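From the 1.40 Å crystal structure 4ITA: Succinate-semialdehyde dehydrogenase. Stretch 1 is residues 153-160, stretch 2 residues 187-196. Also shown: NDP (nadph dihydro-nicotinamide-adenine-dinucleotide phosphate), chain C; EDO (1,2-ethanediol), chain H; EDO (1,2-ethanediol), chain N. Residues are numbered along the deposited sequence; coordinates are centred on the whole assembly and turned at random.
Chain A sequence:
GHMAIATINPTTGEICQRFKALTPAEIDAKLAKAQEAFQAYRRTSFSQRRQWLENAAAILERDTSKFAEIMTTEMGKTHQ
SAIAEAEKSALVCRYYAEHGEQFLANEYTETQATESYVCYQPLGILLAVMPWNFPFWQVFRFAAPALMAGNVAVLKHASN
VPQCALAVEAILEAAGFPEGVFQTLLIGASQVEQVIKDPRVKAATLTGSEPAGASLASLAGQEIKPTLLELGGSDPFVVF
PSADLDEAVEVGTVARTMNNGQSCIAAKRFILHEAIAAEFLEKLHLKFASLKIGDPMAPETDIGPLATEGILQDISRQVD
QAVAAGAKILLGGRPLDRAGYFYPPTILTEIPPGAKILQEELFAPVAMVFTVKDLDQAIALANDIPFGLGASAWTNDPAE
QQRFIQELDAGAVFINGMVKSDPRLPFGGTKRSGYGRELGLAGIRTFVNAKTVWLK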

# COMPACT_ATOMS: atom_id res chain seq x y z
N ALA A 153 17.78 -3.28 4.53
CA ALA A 153 17.54 -2.54 3.30
C ALA A 153 18.67 -2.68 2.30
O ALA A 153 19.84 -2.74 2.67
CB ALA A 153 17.30 -1.08 3.61
N VAL A 154 18.29 -2.73 1.03
CA VAL A 154 19.23 -2.58 -0.06
C VAL A 154 18.84 -1.34 -0.84
O VAL A 154 17.66 -1.13 -1.14
CB VAL A 154 19.33 -3.85 -0.96
CG1 VAL A 154 19.93 -5.01 -0.17
CG2 VAL A 154 17.95 -4.24 -1.53
N LEU A 155 19.83 -0.50 -1.12
CA LEU A 155 19.61 0.78 -1.80
C LEU A 155 20.15 0.75 -3.22
O LEU A 155 21.33 0.46 -3.43
CB LEU A 155 20.33 1.89 -1.04
CG LEU A 155 20.48 3.24 -1.75
CD1 LEU A 155 19.14 3.93 -1.97
CD2 LEU A 155 21.45 4.14 -0.99
N LYS A 156 19.29 1.04 -4.18
CA LYS A 156 19.73 1.37 -5.53
C LYS A 156 19.56 2.87 -5.68
O LYS A 156 18.45 3.39 -5.83
CB LYS A 156 18.93 0.60 -6.59
CG LYS A 156 19.38 0.88 -8.03
CD LYS A 156 18.51 1.93 -8.75
CE LYS A 156 18.99 2.17 -10.19
NZ LYS A 156 20.28 2.92 -10.26
N HIS A 157 20.68 3.59 -5.58
CA HIS A 157 20.67 5.03 -5.71
C HIS A 157 20.81 5.40 -7.18
O HIS A 157 21.09 4.55 -8.03
CB HIS A 157 21.79 5.66 -4.87
CG HIS A 157 21.42 6.95 -4.22
ND1 HIS A 157 20.51 7.83 -4.77
CD2 HIS A 157 21.82 7.51 -3.05
CE1 HIS A 157 20.37 8.88 -3.98
NE2 HIS A 157 21.16 8.71 -2.93
N ALA A 158 20.64 6.68 -7.48
CA ALA A 158 20.80 7.17 -8.83
C ALA A 158 22.24 6.95 -9.29
O ALA A 158 23.18 7.02 -8.48
CB ALA A 158 20.45 8.64 -8.88
N SER A 159 22.42 6.71 -10.58
CA SER A 159 23.74 6.34 -11.11
C SER A 159 24.76 7.47 -11.08
O SER A 159 25.96 7.22 -11.24
CB SER A 159 23.60 5.79 -12.53
OG SER A 159 23.05 4.49 -12.51
N ASN A 160 24.29 8.70 -10.89
CA ASN A 160 25.17 9.86 -10.84
C ASN A 160 25.54 10.29 -9.42
O ASN A 160 26.27 11.26 -9.24
CB ASN A 160 24.55 11.03 -11.60
CG ASN A 160 23.21 11.45 -11.02
OD1 ASN A 160 22.42 10.62 -10.60
ND2 ASN A 160 22.95 12.76 -11.01
N ILE A 187 24.30 -0.35 -8.92
CA ILE A 187 23.67 -1.02 -10.05
C ILE A 187 22.83 -0.04 -10.86
O ILE A 187 22.39 0.99 -10.33
CB ILE A 187 22.78 -2.21 -9.60
CG1 ILE A 187 21.59 -1.74 -8.74
CG2 ILE A 187 23.62 -3.27 -8.88
CD1 ILE A 187 20.63 -2.86 -8.34
N GLY A 188 22.62 -0.37 -12.13
CA GLY A 188 21.82 0.45 -13.01
C GLY A 188 20.35 0.10 -12.95
O GLY A 188 19.95 -0.89 -12.33
N ALA A 189 19.55 0.90 -13.64
CA ALA A 189 18.10 0.70 -13.64
C ALA A 189 17.69 -0.69 -14.15
O ALA A 189 16.75 -1.28 -13.63
CB ALA A 189 17.41 1.80 -14.46
N SER A 190 18.41 -1.21 -15.14
CA SER A 190 18.08 -2.52 -15.72
C SER A 190 18.29 -3.68 -14.74
O SER A 190 17.81 -4.79 -14.98
CB SER A 190 18.90 -2.78 -16.99
OG SER A 190 20.27 -2.93 -16.68
N GLN A 191 18.99 -3.42 -13.65
CA GLN A 191 19.37 -4.47 -12.72
C GLN A 191 18.40 -4.59 -11.55
O GLN A 191 18.49 -5.51 -10.74
CB GLN A 191 20.78 -4.21 -12.20
CG GLN A 191 21.79 -4.00 -13.32
CD GLN A 191 23.21 -3.98 -12.82
OE1 GLN A 191 23.79 -2.91 -12.63
NE2 GLN A 191 23.80 -5.16 -12.65
N VAL A 192 17.47 -3.65 -11.47
CA VAL A 192 16.51 -3.62 -10.37
C VAL A 192 15.51 -4.78 -10.43
O VAL A 192 15.09 -5.31 -9.39
CB VAL A 192 15.78 -2.26 -10.35
CG1 VAL A 192 14.64 -2.26 -9.34
CG2 VAL A 192 16.77 -1.16 -10.02
N GLU A 193 15.14 -5.20 -11.64
CA GLU A 193 14.19 -6.29 -11.79
C GLU A 193 14.64 -7.56 -11.04
O GLU A 193 13.83 -8.22 -10.38
CB GLU A 193 13.92 -6.57 -13.28
CG GLU A 193 13.02 -7.78 -13.54
CD GLU A 193 12.58 -7.88 -14.99
OE1 GLU A 193 12.76 -6.92 -15.76
OE2 GLU A 193 12.02 -8.93 -15.34
N GLN A 194 15.92 -7.90 -11.14
CA GLN A 194 16.44 -9.06 -10.40
C GLN A 194 16.15 -8.93 -8.91
O GLN A 194 15.76 -9.89 -8.25
CB GLN A 194 17.95 -9.20 -10.60
CG GLN A 194 18.55 -10.33 -9.77
CD GLN A 194 20.06 -10.37 -9.83
OE1 GLN A 194 20.68 -9.67 -10.63
NE2 GLN A 194 20.66 -11.17 -8.96
N VAL A 195 16.35 -7.73 -8.37
CA VAL A 195 16.14 -7.50 -6.95
C VAL A 195 14.66 -7.68 -6.57
O VAL A 195 14.34 -8.40 -5.63
CB VAL A 195 16.67 -6.13 -6.52
CG1 VAL A 195 16.55 -5.98 -5.02
CG2 VAL A 195 18.13 -5.99 -6.93
N ILE A 196 13.77 -7.04 -7.32
CA ILE A 196 12.34 -7.16 -7.05
C ILE A 196 11.85 -8.61 -7.14
O ILE A 196 10.98 -9.03 -6.36
CB ILE A 196 11.51 -6.29 -8.03
CG1 ILE A 196 11.85 -4.81 -7.85
CG2 ILE A 196 10.01 -6.54 -7.86
CD1 ILE A 196 11.32 -3.93 -8.95
PA NDP C . 14.37 8.96 -12.35
O1A NDP C . 13.02 8.32 -12.15
O2A NDP C . 14.97 9.02 -13.72
O5B NDP C . 15.42 8.23 -11.40
C5B NDP C . 15.16 7.97 -10.02
C4B NDP C . 15.73 6.62 -9.60
O4B NDP C . 15.04 5.58 -10.31
C3B NDP C . 17.20 6.44 -9.97
O3B NDP C . 17.81 5.57 -9.00
C2B NDP C . 17.13 5.72 -11.30
O2B NDP C . 18.29 4.96 -11.61
C1B NDP C . 15.98 4.79 -11.03
N9A NDP C . 15.27 4.30 -12.22
C8A NDP C . 14.98 4.96 -13.35
N7A NDP C . 14.28 4.16 -14.19
C5A NDP C . 14.10 2.98 -13.57
C6A NDP C . 13.46 1.69 -13.87
N6A NDP C . 12.83 1.52 -15.05
N1A NDP C . 13.52 0.73 -12.94
C2A NDP C . 14.14 0.90 -11.76
N3A NDP C . 14.75 2.04 -11.41
C4A NDP C . 14.76 3.08 -12.27
O3 NDP C . 14.18 10.43 -11.68
PN NDP C . 14.80 11.90 -12.01
O1N NDP C . 14.86 12.16 -13.50
O2N NDP C . 16.03 12.06 -11.16
O5D NDP C . 13.65 12.84 -11.40
C5D NDP C . 13.40 12.87 -10.00
C4D NDP C . 11.91 12.71 -9.75
O4D NDP C . 11.68 12.33 -8.39
C3D NDP C . 11.13 14.00 -9.96
O3D NDP C . 9.91 13.73 -10.65
C2D NDP C . 10.91 14.45 -8.53
O2D NDP C . 9.80 15.35 -8.45
C1D NDP C . 10.64 13.14 -7.83
N1N NDP C . 10.80 13.30 -6.38
C2N NDP C . 9.88 12.81 -5.53
C3N NDP C . 9.76 13.34 -4.25
C7N NDP C . 8.76 12.80 -3.27
O7N NDP C . 9.14 12.58 -2.12
N7N NDP C . 7.51 12.58 -3.65
C4N NDP C . 10.64 14.49 -3.80
C5N NDP C . 11.85 14.53 -4.61
C6N NDP C . 11.88 13.93 -5.87
P2B NDP C . 19.40 5.50 -12.63
O1X NDP C . 20.39 4.37 -12.64
O2X NDP C . 18.72 5.69 -13.96
O3X NDP C . 19.98 6.77 -12.08
C1 EDO H . 22.32 -7.56 -15.33
O1 EDO H . 22.31 -7.12 -13.96
C2 EDO H . 21.22 -6.85 -16.10
O2 EDO H . 21.56 -5.48 -16.31
C1 EDO N . 19.84 -10.45 -14.26
O1 EDO N . 19.58 -11.33 -13.17
C2 EDO N . 18.58 -10.36 -15.11
O2 EDO N . 17.49 -9.77 -14.39
O HOH W 1 23.65 3.12 -8.77

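Ile 187 opens the contact with both backbone and side chain. Its carbonyl O accepts a hydrogen bond from Lys 156 NZ at 2.9 Å, while its CG1 packs 3.5 Å from Lys 156 CG. Lysine suits this place because it has a long aliphatic chain to lie against isoleucine and a charged end that needs acceptors. Lys 156 NZ also donates to His 157 O (2.9 Å) and to NDP O1X (2.8 Å), so the buried ammonium is well satisfied. A water bridges the two stretches, donating to both His 157 O and Ile 187 O.

At Gly 188 the backbone itself comes close, with its C atom 3.7 Å from Lys 156 CE. Ser 159 OG lies 4.3 Å from Gly 188 CA, but its hydrogen bond goes to NDP O1X, at 2.7 Å. Gly 188 N is held within its own stretch by Gln 191 OE1, 2.8 Å away.

Ala 189 places its N 3.7 Å from Lys 156 CE, and its small CB rests 3.6 Å from NDP C5A. Ser 190 and Gln 191 make no contact with the strand. Val 192 then points toward it, its CG2 3.8 Å from Lys 156 CD, an apolar partner for the lysine's methylenes. One helical turn later, Val 195 CG1 meets Val 154 CG2 at 4.1 Å, where two compact branched side chains close the buried end of the contact.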